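Local coordinates for protein soluble epoxide hydrolase (Bacillus megaterium, PDB 4INZ) that belongs to the alpha/beta hydrolase fold as a soluble enzyme of the epoxide hydrolase family, built of a mixed sheet core and an inserted group of helices, at residues 54-59 with 289-294; 168-173 with 215-220. The protein carries 1 engineered substitution. One frame throughout, in Å; residues are numbered along the deposited sequence.

Contact 1. Residues 54-59 with 289-294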
loop_
_atom_site.group_PDB
_atom_site.type_symbol
_atom_site.label_atom_id
_atom_site.label_comp_id
_atom_site.label_asym_id
_atom_site.label_seq_id
_atom_site.Cartn_x
_atom_site.Cartn_y
_atom_site.Cartn_z
ATOM N N TRP A 54 7.392 -0.913 -7.175
ATOM C CA TRP A 54 8.249 -1.887 -6.503
ATOM C C TRP A 54 9.424 -2.362 -7.352
ATOM O O TRP A 54 10.157 -3.276 -6.956
ATOM C CB TRP A 54 7.422 -3.100 -6.083
ATOM C CG TRP A 54 6.325 -2.774 -5.136
ATOM C CD1 TRP A 54 4.977 -2.802 -5.391
ATOM C CD2 TRP A 54 6.471 -2.372 -3.774
ATOM N NE1 TRP A 54 4.276 -2.449 -4.258
ATOM C CE2 TRP A 54 5.170 -2.182 -3.253
ATOM C CE3 TRP A 54 7.575 -2.167 -2.938
ATOM C CZ2 TRP A 54 4.944 -1.785 -1.932
ATOM C CZ3 TRP A 54 7.348 -1.779 -1.619
ATOM C CH2 TRP A 54 6.041 -1.593 -1.132
ATOM N N ARG A 55 9.606 -1.739 -8.512
ATOM C CA ARG A 55 10.596 -2.204 -9.487
ATOM C C ARG A 55 11.988 -2.502 -8.904
ATOM O O ARG A 55 12.637 -3.477 -9.301
ATOM C CB ARG A 55 10.709 -1.196 -10.637
ATOM C CG ARG A 55 11.146 0.203 -10.201
ATOM C CD ARG A 55 10.744 1.245 -11.247
ATOM N NE ARG A 55 11.167 2.591 -10.876
ATOM C CZ ARG A 55 10.506 3.367 -10.025
ATOM N NH1 ARG A 55 9.386 2.925 -9.454
ATOM N NH2 ARG A 55 10.968 4.582 -9.738
ATOM N N HIS A 56 12.459 -1.661 -7.983
ATOM C CA HIS A 56 13.806 -1.839 -7.445
ATOM C C HIS A 56 13.905 -3.030 -6.499
ATOM O O HIS A 56 14.965 -3.657 -6.383
ATOM C CB HIS A 56 14.287 -0.572 -6.744
ATOM C CG HIS A 56 14.366 0.621 -7.645
ATOM N ND1 HIS A 56 15.263 0.707 -8.688
ATOM C CD2 HIS A 56 13.663 1.778 -7.654
ATOM C CE1 HIS A 56 15.106 1.866 -9.305
ATOM N NE2 HIS A 56 14.149 2.540 -8.691
ATOM N N GLN A 57 12.807 -3.334 -5.814
ATOM C CA GLN A 57 12.774 -4.508 -4.945
ATOM C C GLN A 57 12.562 -5.777 -5.759
ATOM O O GLN A 57 13.106 -6.826 -5.432
ATOM C CB GLN A 57 11.692 -4.372 -3.862
ATOM C CG GLN A 57 12.030 -3.343 -2.780
ATOM C CD GLN A 57 11.970 -1.927 -3.309
ATOM O OE1 GLN A 57 10.994 -1.532 -3.961
ATOM N NE2 GLN A 57 13.012 -1.148 -3.034
ATOM N N ILE A 58 11.764 -5.683 -6.815
ATOM C CA ILE A 58 11.612 -6.811 -7.734
ATOM C C ILE A 58 12.986 -7.207 -8.291
ATOM O O ILE A 58 13.350 -8.386 -8.299
ATOM C CB ILE A 58 10.640 -6.477 -8.878
ATOM C CG1 ILE A 58 9.222 -6.362 -8.325
ATOM C CG2 ILE A 58 10.691 -7.559 -9.972
ATOM C CD1 ILE A 58 8.239 -5.765 -9.304
ATOM N N ASP A 59 13.761 -6.221 -8.736
ATOM C CA ASP A 59 15.080 -6.517 -9.300
ATOM C C ASP A 59 16.039 -7.096 -8.263
ATOM O O ASP A 59 16.832 -7.999 -8.561
ATOM C CB ASP A 59 15.687 -5.273 -9.953
ATOM C CG ASP A 59 14.965 -4.873 -11.229
ATOM O OD1 ASP A 59 14.229 -5.715 -11.797
ATOM O OD2 ASP A 59 15.138 -3.717 -11.668
ATOM N N GLU A 289 12.252 6.034 -3.657
ATOM C CA GLU A 289 13.043 7.238 -3.388
ATOM C C GLU A 289 14.481 6.911 -2.992
ATOM O O GLU A 289 15.426 7.581 -3.437
ATOM C CB GLU A 289 12.405 8.070 -2.275
ATOM C CG GLU A 289 11.075 8.679 -2.639
ATOM C CD GLU A 289 10.485 9.501 -1.506
ATOM O OE1 GLU A 289 11.247 10.270 -0.867
ATOM O OE2 GLU A 289 9.258 9.377 -1.262
ATOM N N LYS A 290 14.639 5.890 -2.148
ATOM C CA LYS A 290 15.942 5.489 -1.615
ATOM C C LYS A 290 16.067 3.967 -1.668
ATOM O O LYS A 290 16.149 3.300 -0.633
ATOM C CB LYS A 290 16.086 5.957 -0.162
ATOM C CG LYS A 290 16.029 7.469 0.019
ATOM C CD LYS A 290 17.207 8.167 -0.646
ATOM C CE LYS A 290 17.218 9.665 -0.318
ATOM N NZ LYS A 290 18.478 10.371 -0.739
ATOM N N PRO A 291 16.079 3.407 -2.877
ATOM C CA PRO A 291 15.973 1.946 -2.993
ATOM C C PRO A 291 17.145 1.190 -2.367
ATOM O O PRO A 291 16.939 0.106 -1.816
ATOM C CB PRO A 291 15.924 1.718 -4.511
ATOM C CG PRO A 291 16.561 2.942 -5.098
ATOM C CD PRO A 291 16.139 4.064 -4.193
ATOM N N GLN A 292 18.356 1.731 -2.450
ATOM C CA GLN A 292 19.497 0.997 -1.912
ATOM C C GLN A 292 19.418 0.895 -0.389
ATOM O O GLN A 292 19.596 -0.185 0.183
ATOM C CB GLN A 292 20.825 1.630 -2.329
ATOM C CG GLN A 292 22.014 0.864 -1.779
ATOM C CD GLN A 292 23.345 1.303 -2.375
ATOM O OE1 GLN A 292 23.398 1.875 -3.468
ATOM N NE2 GLN A 292 24.426 1.032 -1.656
ATOM N N GLU A 293 19.158 2.022 0.269
ATOM C CA GLU A 293 18.998 2.022 1.725
ATOM C C GLU A 293 17.875 1.066 2.148
ATOM O O GLU A 293 18.018 0.275 3.091
ATOM C CB GLU A 293 18.699 3.432 2.240
ATOM C CG GLU A 293 18.573 3.477 3.748
ATOM C CD GLU A 293 18.418 4.874 4.300
ATOM O OE1 GLU A 293 18.515 5.844 3.516
ATOM O OE2 GLU A 293 18.207 5.003 5.527
ATOM N N VAL A 294 16.747 1.158 1.456
ATOM C CA VAL A 294 15.601 0.300 1.741
ATOM C C VAL A 294 15.943 -1.179 1.551
ATOM O O VAL A 294 15.647 -2.024 2.413
ATOM C CB VAL A 294 14.407 0.671 0.837
ATOM C CG1 VAL A 294 13.362 -0.438 0.840
ATOM C CG2 VAL A 294 13.798 2.007 1.282
#
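Pro291 lays its ring against the imidazole of His56, with CG 4.1 Å from the centroid of the His56 ring and only 15° off the ring normal, a CH-pi contact over the face. CB of Pro291 sits deeper, 3.6 Å from His56 CB and 3.7 Å from His56 CG, so the proline edge follows the histidine from its root onto the ring. The first torsion of His56 (chi1 -61°) turns CG anti to the carbonyl carbon and leans the imidazole back toward the start of the helix, over Arg55 CG. On the opposite face Arg55 CG stands 3.9 Å above the plane of the His56 ring; both groups sit toward the rim, and the imidazole lies between an aliphatic group of either helix. Two helices of the alpha/beta hydrolase core meet here: 55-61, which connects the parallel strands 40-44 and 66-70 in a beta-alpha-beta crossover, and 291-303, the last helix, reached from strand 274-279 by way of the short helix 286-289 and begun by Pro291 after the N-cap Lys290. Beside this pair, Gln57 meets Val294, one turn beyond Pro291, the side chains crossing at about a right angle. The glutamine chain bends at chi2 (70°), bringing its amide over to the second helix, with NE2 4.0 Å from Val294 CG1. Gln287 O and Asn295 OD1 both accept hydrogen bonds from Gln57 NE2, giving this buried donor two acceptors.

Contact 2. Residues 168-173 with 215-220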
loop_
_atom_site.group_PDB
_atom_site.type_symbol
_atom_site.label_atom_id
_atom_site.label_comp_id
_atom_site.label_asym_id
_atom_site.label_seq_id
_atom_site.Cartn_x
_atom_site.Cartn_y
_atom_site.Cartn_z
ATOM N N GLN A 168 -17.469 14.817 -5.527
ATOM C CA GLN A 168 -17.520 14.419 -6.930
ATOM C C GLN A 168 -16.493 15.137 -7.805
ATOM O O GLN A 168 -16.094 14.618 -8.841
ATOM C CB GLN A 168 -18.930 14.607 -7.503
ATOM C CG GLN A 168 -19.914 13.534 -7.061
ATOM C CD GLN A 168 -19.451 12.128 -7.426
ATOM O OE1 GLN A 168 -19.085 11.856 -8.573
ATOM N NE2 GLN A 168 -19.457 11.232 -6.446
ATOM N N GLU A 169 -16.059 16.322 -7.389
ATOM C CA GLU A 169 -15.138 17.101 -8.209
ATOM C C GLU A 169 -13.751 16.464 -8.313
ATOM O O GLU A 169 -12.988 16.791 -9.218
ATOM C CB GLU A 169 -15.008 18.533 -7.678
ATOM C CG GLU A 169 -14.236 18.630 -6.373
ATOM C CD GLU A 169 -13.879 20.057 -6.007
ATOM O OE1 GLU A 169 -14.510 20.610 -5.087
ATOM O OE2 GLU A 169 -12.960 20.622 -6.631
ATOM N N VAL A 170 -13.424 15.554 -7.395
ATOM C CA VAL A 170 -12.056 15.048 -7.307
ATOM C C VAL A 170 -11.648 14.206 -8.514
ATOM O O VAL A 170 -10.500 14.269 -8.957
ATOM C CB VAL A 170 -11.794 14.270 -5.993
ATOM C CG1 VAL A 170 -10.389 13.678 -5.992
ATOM C CG2 VAL A 170 -11.971 15.188 -4.797
ATOM N N GLN A 171 -12.572 13.417 -9.054
ATOM C CA GLN A 171 -12.226 12.618 -10.224
ATOM C C GLN A 171 -11.736 13.510 -11.363
ATOM O O GLN A 171 -10.686 13.258 -11.949
ATOM C CB GLN A 171 -13.381 11.732 -10.697
ATOM C CG GLN A 171 -12.979 10.861 -11.877
ATOM C CD GLN A 171 -14.040 9.863 -12.289
ATOM O OE1 GLN A 171 -15.095 9.759 -11.660
ATOM N NE2 GLN A 171 -13.761 9.112 -13.349
ATOM N N ASP A 172 -12.501 14.550 -11.678
ATOM C CA ASP A 172 -12.096 15.487 -12.721
ATOM C C ASP A 172 -10.755 16.142 -12.373
ATOM O O ASP A 172 -9.901 16.330 -13.242
ATOM C CB ASP A 172 -13.177 16.550 -12.954
ATOM C CG ASP A 172 -12.708 17.676 -13.860
ATOM O OD1 ASP A 172 -12.663 17.470 -15.093
ATOM O OD2 ASP A 172 -12.389 18.772 -13.342
ATOM N N TYR A 173 -10.566 16.481 -11.102
ATOM C CA TYR A 173 -9.306 17.078 -10.686
ATOM C C TYR A 173 -8.147 16.136 -11.014
ATOM O O TYR A 173 -7.091 16.566 -11.470
ATOM C CB TYR A 173 -9.298 17.385 -9.188
ATOM C CG TYR A 173 -7.936 17.793 -8.695
ATOM C CD1 TYR A 173 -7.046 16.847 -8.199
ATOM C CD2 TYR A 173 -7.530 19.121 -8.728
ATOM C CE1 TYR A 173 -5.796 17.208 -7.755
ATOM C CE2 TYR A 173 -6.278 19.491 -8.282
ATOM C CZ TYR A 173 -5.414 18.532 -7.796
ATOM O OH TYR A 173 -4.158 18.895 -7.349
ATOM N N SER A 215 -12.447 3.987 -9.702
ATOM C CA SER A 215 -12.131 2.829 -8.877
ATOM C C SER A 215 -11.164 3.194 -7.756
ATOM O O SER A 215 -11.355 2.799 -6.607
ATOM C CB SER A 215 -11.502 1.730 -9.726
ATOM O OG SER A 215 -12.425 1.226 -10.673
ATOM N N MET A 216 -10.111 3.933 -8.099
ATOM C CA MET A 216 -9.114 4.299 -7.109
ATOM C C MET A 216 -9.756 5.102 -5.967
ATOM O O MET A 216 -9.518 4.811 -4.791
ATOM C CB MET A 216 -7.952 5.043 -7.787
ATOM C CG MET A 216 -7.291 4.202 -8.891
ATOM S SD MET A 216 -6.381 5.084 -10.186
ATOM C CE MET A 216 -4.945 5.640 -9.274
ATOM N N LEU A 217 -10.576 6.090 -6.315
ATOM C CA LEU A 217 -11.250 6.915 -5.310
ATOM C C LEU A 217 -12.274 6.122 -4.506
ATOM O O LEU A 217 -12.543 6.445 -3.343
ATOM C CB LEU A 217 -11.910 8.134 -5.970
ATOM C CG LEU A 217 -10.914 9.119 -6.590
ATOM C CD1 LEU A 217 -11.596 10.188 -7.440
ATOM C CD2 LEU A 217 -10.052 9.762 -5.499
ATOM N N SER A 218 -12.839 5.088 -5.122
ATOM C CA SER A 218 -13.860 4.264 -4.472
ATOM C C SER A 218 -13.361 3.632 -3.170
ATOM O O SER A 218 -14.127 3.481 -2.217
ATOM C CB SER A 218 -14.395 3.190 -5.427
ATOM O OG SER A 218 -15.138 3.773 -6.481
ATOM N N TYR A 219 -12.085 3.265 -3.134
ATOM C CA TYR A 219 -11.470 2.773 -1.904
ATOM C C TYR A 219 -11.735 3.737 -0.757
ATOM O O TYR A 219 -12.143 3.326 0.334
ATOM C CB TYR A 219 -9.959 2.662 -2.077
ATOM C CG TYR A 219 -9.453 1.486 -2.872
ATOM C CD1 TYR A 219 -9.649 1.405 -4.245
ATOM C CD2 TYR A 219 -8.732 0.474 -2.250
ATOM C CE1 TYR A 219 -9.155 0.341 -4.966
ATOM C CE2 TYR A 219 -8.236 -0.596 -2.962
ATOM C CZ TYR A 219 -8.450 -0.661 -4.316
ATOM O OH TYR A 219 -7.953 -1.728 -5.017
ATOM N N TYR A 220 -11.472 5.018 -1.001
ATOM C CA TYR A 220 -11.588 6.047 0.033
ATOM C C TYR A 220 -13.033 6.278 0.456
ATOM O O TYR A 220 -13.309 6.679 1.595
ATOM C CB TYR A 220 -10.992 7.376 -0.450
ATOM C CG TYR A 220 -9.490 7.372 -0.610
ATOM C CD1 TYR A 220 -8.662 7.804 0.418
ATOM C CD2 TYR A 220 -8.898 6.943 -1.794
ATOM C CE1 TYR A 220 -7.285 7.801 0.277
ATOM C CE2 TYR A 220 -7.523 6.938 -1.946
ATOM C CZ TYR A 220 -6.718 7.368 -0.907
ATOM O OH TYR A 220 -5.347 7.361 -1.050
#
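Leu217 bridges the gap to helix 169-193, its CB directed toward that helix and its two methyl groups doing all the touching. From CB the chain turns with CG anti to the carbonyl carbon (chi1 -65°), and CG then divides the work between its branches. CD1, carried outward by an extended second torsion (chi2 170°), comes down on the backbone of Gln171: it lies 3.7 Å from Gln171 N and equally 3.7 Å from Gln171 CA, and beyond them 4.0 Å from Gln171 CB. The same methyl also reaches the neighbouring valine, with Leu217 CD1 4.0 Å from Val170 CG1. CD2 takes the other side and meets that single valine methyl, Val170 CG1, at 4.0 Å. The two side chains cross obliquely, and Val170 CG1 rests against both prongs of the leucine fork. All of these are van der Waals contacts; the amide of Gln171 turns its NE2 to Glu175 one turn further along its own helix, while its side chain brushes Val213 and Leu214. Val170 is also packed on Trp164, and Tyr220 O accepts a hydrogen bond from Gln166 NE2, a further tie, from just ahead of helix 169-193. Both helices belong to the largely helical insertion between strands 131-137 and 248-253, and the buried leucine joining them is part of the apolar packing of the cap characteristic of alpha/beta hydrolases of the epoxide hydrolase type.

Contacts 1 and 2 lie on opposite sides of the centre of the chain, with their centres about 15 Å and 17 Å from it; these centres are about 29 Å apart and the nearest atoms about 12 Å, so they do not touch. In sequence, both segments of contact 2 fall between those of contact 1. The order reflects the architecture: contact 1 brings together an early and a late helix of the core, whereas contact 2 ties helices within the insertion carried between two core strands. In alpha/beta hydrolases with such a cap the active site generally lies at the interface of core and cap, and each contact belongs to one of these two parts.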